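Oxidoreductase, Gfo/Idh/MocA family (Pseudomonas syringae pv. tomato, PDB 3DTY) probably binds a nicotinamide adenine dinucleotide cofactor in its Rossmann-fold domain and catalyses an oxidation-reduction reaction on a substrate not yet identified. Local coordinates at residues Pro117-Thr121 with Val122-Glu126; Ala125-Leu128 with Arg129-Ser132. All coordinates share one frame; numbering follows the deposited sequence.

Contact 1: Pro117-Thr121 with Val122-Glu126. With MG (magnesium ion), chain F.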
loop_
_atom_site.group_PDB
_atom_site.type_symbol
_atom_site.label_atom_id
_atom_site.label_comp_id
_atom_site.label_asym_id
_atom_site.label_seq_id
_atom_site.Cartn_x
_atom_site.Cartn_y
_atom_site.Cartn_z
ATOM N N PRO A 117 24.597 19.780 -9.792
ATOM C CA PRO A 117 25.205 19.231 -11.003
ATOM C C PRO A 117 26.700 19.520 -11.021
ATOM O O PRO A 117 27.196 20.337 -10.247
ATOM C CB PRO A 117 24.468 19.963 -12.110
ATOM C CG PRO A 117 24.333 21.334 -11.524
ATOM C CD PRO A 117 23.896 21.045 -10.088
ATOM N N LEU A 118 27.412 18.840 -11.910
ATOM C CA LEU A 118 28.847 19.025 -12.048
ATOM C C LEU A 118 29.134 20.432 -12.565
ATOM O O LEU A 118 30.085 21.087 -12.145
ATOM C CB LEU A 118 29.399 18.001 -13.029
ATOM C CG LEU A 118 30.895 18.102 -13.285
ATOM C CD1 LEU A 118 31.654 17.818 -11.998
ATOM C CD2 LEU A 118 31.280 17.116 -14.372
ATOM N N CYS A 119 28.296 20.881 -13.492
ATOM C CA CYS A 119 28.424 22.202 -14.088
ATOM C C CYS A 119 27.189 22.440 -14.955
ATOM O O CYS A 119 26.231 21.663 -14.892
ATOM C CB CYS A 119 29.713 22.286 -14.918
ATOM S SG CYS A 119 29.961 20.905 -16.068
ATOM N N PHE A 120 27.197 23.499 -15.756
ATOM C CA PHE A 120 26.037 23.811 -16.585
ATOM C C PHE A 120 26.124 23.445 -18.062
ATOM O O PHE A 120 25.102 23.139 -18.684
ATOM C CB PHE A 120 25.692 25.296 -16.466
ATOM C CG PHE A 120 25.222 25.702 -15.098
ATOM C CD1 PHE A 120 24.455 24.833 -14.326
ATOM C CD2 PHE A 120 25.510 26.968 -14.598
ATOM C CE1 PHE A 120 23.973 25.219 -13.078
ATOM C CE2 PHE A 120 25.035 27.369 -13.351
ATOM C CZ PHE A 120 24.266 26.491 -12.585
ATOM N N THR A 121 27.323 23.469 -18.631
ATOM C CA THR A 121 27.470 23.161 -20.050
ATOM C C THR A 121 28.331 21.929 -20.309
ATOM O O THR A 121 29.224 21.605 -19.530
ATOM C CB THR A 121 28.118 24.321 -20.804
ATOM O OG1 THR A 121 29.499 24.388 -20.437
ATOM C CG2 THR A 121 27.432 25.650 -20.463
ATOM N N VAL A 122 28.054 21.258 -21.423
ATOM C CA VAL A 122 28.802 20.070 -21.816
ATOM C C VAL A 122 30.279 20.404 -22.028
ATOM O O VAL A 122 31.158 19.626 -21.649
ATOM C CB VAL A 122 28.219 19.455 -23.112
ATOM C CG1 VAL A 122 29.122 18.332 -23.627
ATOM C CG2 VAL A 122 26.813 18.921 -22.840
ATOM N N GLU A 123 30.550 21.563 -22.624
ATOM C CA GLU A 123 31.930 21.986 -22.878
ATOM C C GLU A 123 32.705 22.081 -21.560
ATOM O O GLU A 123 33.852 21.636 -21.478
ATOM C CB GLU A 123 31.947 23.336 -23.615
ATOM C CG GLU A 123 33.331 23.840 -24.048
ATOM C CD GLU A 123 34.115 24.473 -22.907
ATOM O OE1 GLU A 123 33.504 25.206 -22.101
ATOM O OE2 GLU A 123 35.346 24.256 -22.821
ATOM N N GLN A 124 32.083 22.665 -20.537
ATOM C CA GLN A 124 32.731 22.769 -19.234
ATOM C C GLN A 124 32.917 21.352 -18.696
ATOM O O GLN A 124 33.990 21.003 -18.210
ATOM C CB GLN A 124 31.876 23.586 -18.254
ATOM C CG GLN A 124 31.681 25.034 -18.654
ATOM C CD GLN A 124 30.720 25.772 -17.739
ATOM O OE1 GLN A 124 29.765 25.192 -17.220
ATOM N NE2 GLN A 124 30.958 27.061 -17.554
ATOM N N ALA A 125 31.872 20.534 -18.799
ATOM C CA ALA A 125 31.939 19.152 -18.325
ATOM C C ALA A 125 33.115 18.397 -18.951
ATOM O O ALA A 125 33.854 17.696 -18.254
ATOM C CB ALA A 125 30.649 18.435 -18.642
ATOM N N GLU A 126 33.283 18.536 -20.264
ATOM C CA GLU A 126 34.369 17.866 -20.974
ATOM C C GLU A 126 35.726 18.389 -20.511
ATOM O O GLU A 126 36.719 17.660 -20.553
ATOM C CB GLU A 126 34.226 18.065 -22.486
ATOM C CG GLU A 126 32.916 17.551 -23.052
ATOM C CD GLU A 126 32.896 16.050 -23.240
ATOM O OE1 GLU A 126 33.723 15.351 -22.618
ATOM O OE2 GLU A 126 32.040 15.565 -24.010
HETATM MG MG MG F . 36.874 23.098 -23.634
HETATM O O HOH W 1 28.635 25.843 -15.028
HETATM O O HOH W 2 30.414 26.543 -21.763
HETATM O O HOH W 3 35.905 21.218 -23.737
HETATM O O HOH W 4 38.343 21.426 -24.166
HETATM O O HOH W 5 36.747 23.310 -25.500
HETATM O O HOH W 6 38.335 24.258 -23.145
#

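Contact 2: Ala125-Leu128 with Arg129-Ser132. With MG (magnesium ion), chain F.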
loop_
_atom_site.group_PDB
_atom_site.type_symbol
_atom_site.label_atom_id
_atom_site.label_comp_id
_atom_site.label_asym_id
_atom_site.label_seq_id
_atom_site.Cartn_x
_atom_site.Cartn_y
_atom_site.Cartn_z
ATOM N N ALA A 125 31.872 20.534 -18.799
ATOM C CA ALA A 125 31.939 19.152 -18.325
ATOM C C ALA A 125 33.115 18.397 -18.951
ATOM O O ALA A 125 33.854 17.696 -18.254
ATOM C CB ALA A 125 30.649 18.435 -18.642
ATOM N N GLU A 126 33.283 18.536 -20.264
ATOM C CA GLU A 126 34.369 17.866 -20.974
ATOM C C GLU A 126 35.726 18.389 -20.511
ATOM O O GLU A 126 36.719 17.660 -20.553
ATOM C CB GLU A 126 34.226 18.065 -22.486
ATOM C CG GLU A 126 32.916 17.551 -23.052
ATOM C CD GLU A 126 32.896 16.050 -23.240
ATOM O OE1 GLU A 126 33.723 15.351 -22.618
ATOM O OE2 GLU A 126 32.040 15.565 -24.010
ATOM N N ASN A 127 35.770 19.647 -20.073
ATOM C CA ASN A 127 37.016 20.240 -19.579
ATOM C C ASN A 127 37.421 19.587 -18.262
ATOM O O ASN A 127 38.594 19.278 -18.046
ATOM C CB ASN A 127 36.875 21.749 -19.341
ATOM C CG ASN A 127 36.695 22.531 -20.621
ATOM O OD1 ASN A 127 36.964 22.031 -21.709
ATOM N ND2 ASN A 127 36.252 23.781 -20.494
ATOM N N LEU A 128 36.446 19.392 -17.378
ATOM C CA LEU A 128 36.709 18.777 -16.085
ATOM C C LEU A 128 37.154 17.329 -16.287
ATOM O O LEU A 128 38.063 16.846 -15.607
ATOM C CB LEU A 128 35.455 18.851 -15.210
ATOM C CG LEU A 128 34.939 20.266 -14.902
ATOM C CD1 LEU A 128 33.701 20.197 -14.018
ATOM C CD2 LEU A 128 36.033 21.060 -14.203
ATOM N N ARG A 129 36.518 16.643 -17.232
ATOM C CA ARG A 129 36.865 15.259 -17.544
ATOM C C ARG A 129 38.310 15.200 -18.050
ATOM O O ARG A 129 39.078 14.313 -17.668
ATOM C CB ARG A 129 35.918 14.702 -18.612
ATOM C CG ARG A 129 36.348 13.354 -19.177
ATOM C CD ARG A 129 35.480 12.946 -20.357
ATOM N NE ARG A 129 34.327 12.173 -19.932
ATOM C CZ ARG A 129 33.292 11.883 -20.713
ATOM N NH1 ARG A 129 33.262 12.312 -21.969
ATOM N NH2 ARG A 129 32.294 11.145 -20.239
ATOM N N GLU A 130 38.671 16.143 -18.923
ATOM C CA GLU A 130 40.031 16.218 -19.451
ATOM C C GLU A 130 41.023 16.396 -18.290
ATOM O O GLU A 130 42.017 15.669 -18.187
ATOM C CB GLU A 130 40.161 17.399 -20.423
ATOM C CG GLU A 130 39.696 17.129 -21.856
ATOM C CD GLU A 130 39.315 18.407 -22.619
ATOM O OE1 GLU A 130 39.961 19.460 -22.410
ATOM O OE2 GLU A 130 38.366 18.352 -23.438
ATOM N N LEU A 131 40.744 17.361 -17.421
ATOM C CA LEU A 131 41.605 17.635 -16.269
ATOM C C LEU A 131 41.666 16.453 -15.309
ATOM O O LEU A 131 42.714 16.170 -14.717
ATOM C CB LEU A 131 41.102 18.858 -15.513
ATOM C CG LEU A 131 41.290 20.197 -16.224
ATOM C CD1 LEU A 131 40.506 21.261 -15.481
ATOM C CD2 LEU A 131 42.774 20.559 -16.287
ATOM N N SER A 132 40.538 15.771 -15.155
ATOM C CA SER A 132 40.472 14.621 -14.268
ATOM C C SER A 132 41.442 13.539 -14.733
ATOM O O SER A 132 42.166 12.957 -13.930
ATOM C CB SER A 132 39.051 14.057 -14.230
ATOM O OG SER A 132 38.988 12.949 -13.350
HETATM MG MG MG F . 36.874 23.098 -23.634
HETATM O O HOH W 4 38.343 21.426 -24.166
HETATM O O HOH W 3 35.905 21.218 -23.737
HETATM O O HOH W 5 36.747 23.310 -25.500
HETATM O O HOH W 6 38.335 24.258 -23.145
#

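Contact 1: Pro117-Thr121 with Val122-Glu126
Thr121 O accepts from Ala125 N at 2.9 Å, and this bond closes the first turn of helix 122-134 onto the loop that leads into it. Thr121 is the N-cap, and with Gln124 it forms a capping box. The threonine OG1 accepts from Gln124 N at 3.1 Å, though OG1 sits too close to a neighbouring atom in the model, so its place is less sure. In return, Gln124 OE1 reaches back to the loop and takes weak hydrogen bonds from Thr121 N (3.3 Å) and Phe120 N (3.4 Å). The glutamine gets there because CG lies beside its own backbone N (chi1 -64°) and the chain runs out straight beyond it. A water donates to Gln124 OE1 at 2.6 Å and accepts from Phe120 N, whose N-H is thus shared between the water and OE1.

Beneath the cap the contact turns apolar. Cys119 SG lies 3.6 Å from Ala125 CB, with Leu118 bordering the same alanine more loosely, and both loop residues also touch helix 364-382. Tyr99 of helix 98-107 touches Cys119 and Gln124.

Glu123 turns outward to the metal. Its chain bends at chi2 (-79°) and Glu123 OE2 binds the magnesium ion at 2.1 Å, while Glu123 O accepts from one of the ion's waters at 3.1 Å. At this helix start, then, the amides are met by different acceptors: the threonine hydroxyl takes Gln124 N, Glu375 of helix 364-382 takes Val122 N, and Gln124 OE1 ties back the loop amides. The turn capped in this way also carries the magnesium ligand Glu123.

Contact 2: Ala125-Leu128 with Arg129-Ser132
Glu126 and Arg129, three residues apart on helix 122-134, lie side by side and join in a salt bridge, OE1 to NH1 at 3.1 Å. Glu126 OE2 stays 4.0 Å from Arg129 NH1, so one carboxylate oxygen makes the contact; the carboxylate and guanidinium planes are turned 63° apart. Arg129 reaches it with CG trans to its backbone N (chi1 170°) and a bend further out at chi3, while NH2 makes a second salt bridge, to Asp365 of helix 364-382.

Metal coordination comes from Asn127, whose OD1 binds the magnesium ion at 2.2 Å. Its ND2 is hydrogen-bonded to Tyr99 OH, which fixes the amide's rotation and leaves the oxygen for the metal. Glu130 runs alongside Asn127 and acts in the second shell: a metal-bound water donates to its OE1 at 3.1 Å.

Backbone bonds carry the helix through both segments, from Arg129 N to Ala125 O (3.0 Å) to Ser132 N to Leu128 O (2.7 Å). Ser132 OG bonds to Arg137 O in the chain beyond the helix.

Apolar packing falls to Leu128 and Leu131, which both lie against helix 98-107. Here the helix of the beta-alpha-beta unit 111-114, 122-134, 139-141 of the Rossmann fold carries two magnesium ligands one turn apart, Glu123 and Asn127.

In the fold
Both contacts lie on helix 122-134 of the Rossmann domain, sharing Ala125 and Glu126, with centres about 9 Å apart. Contact 1 is the entry to the helix, where loop and first turn are tied by capping bonds; contact 2 is regular helix with one salt bridge along its surface and a second-shell carboxylate beside the metal. Each is partly buried. The metal side is the more open, with Glu123 and Glu130 exposed, while the buried Leu118, Cys119, Ala125 and Leu128 face neighbouring helices or each other, Leu118 packing on Leu128 between the contacts. With four waters completing its shell, the ion joins two successive turns of one helix through Glu123 and Asn127.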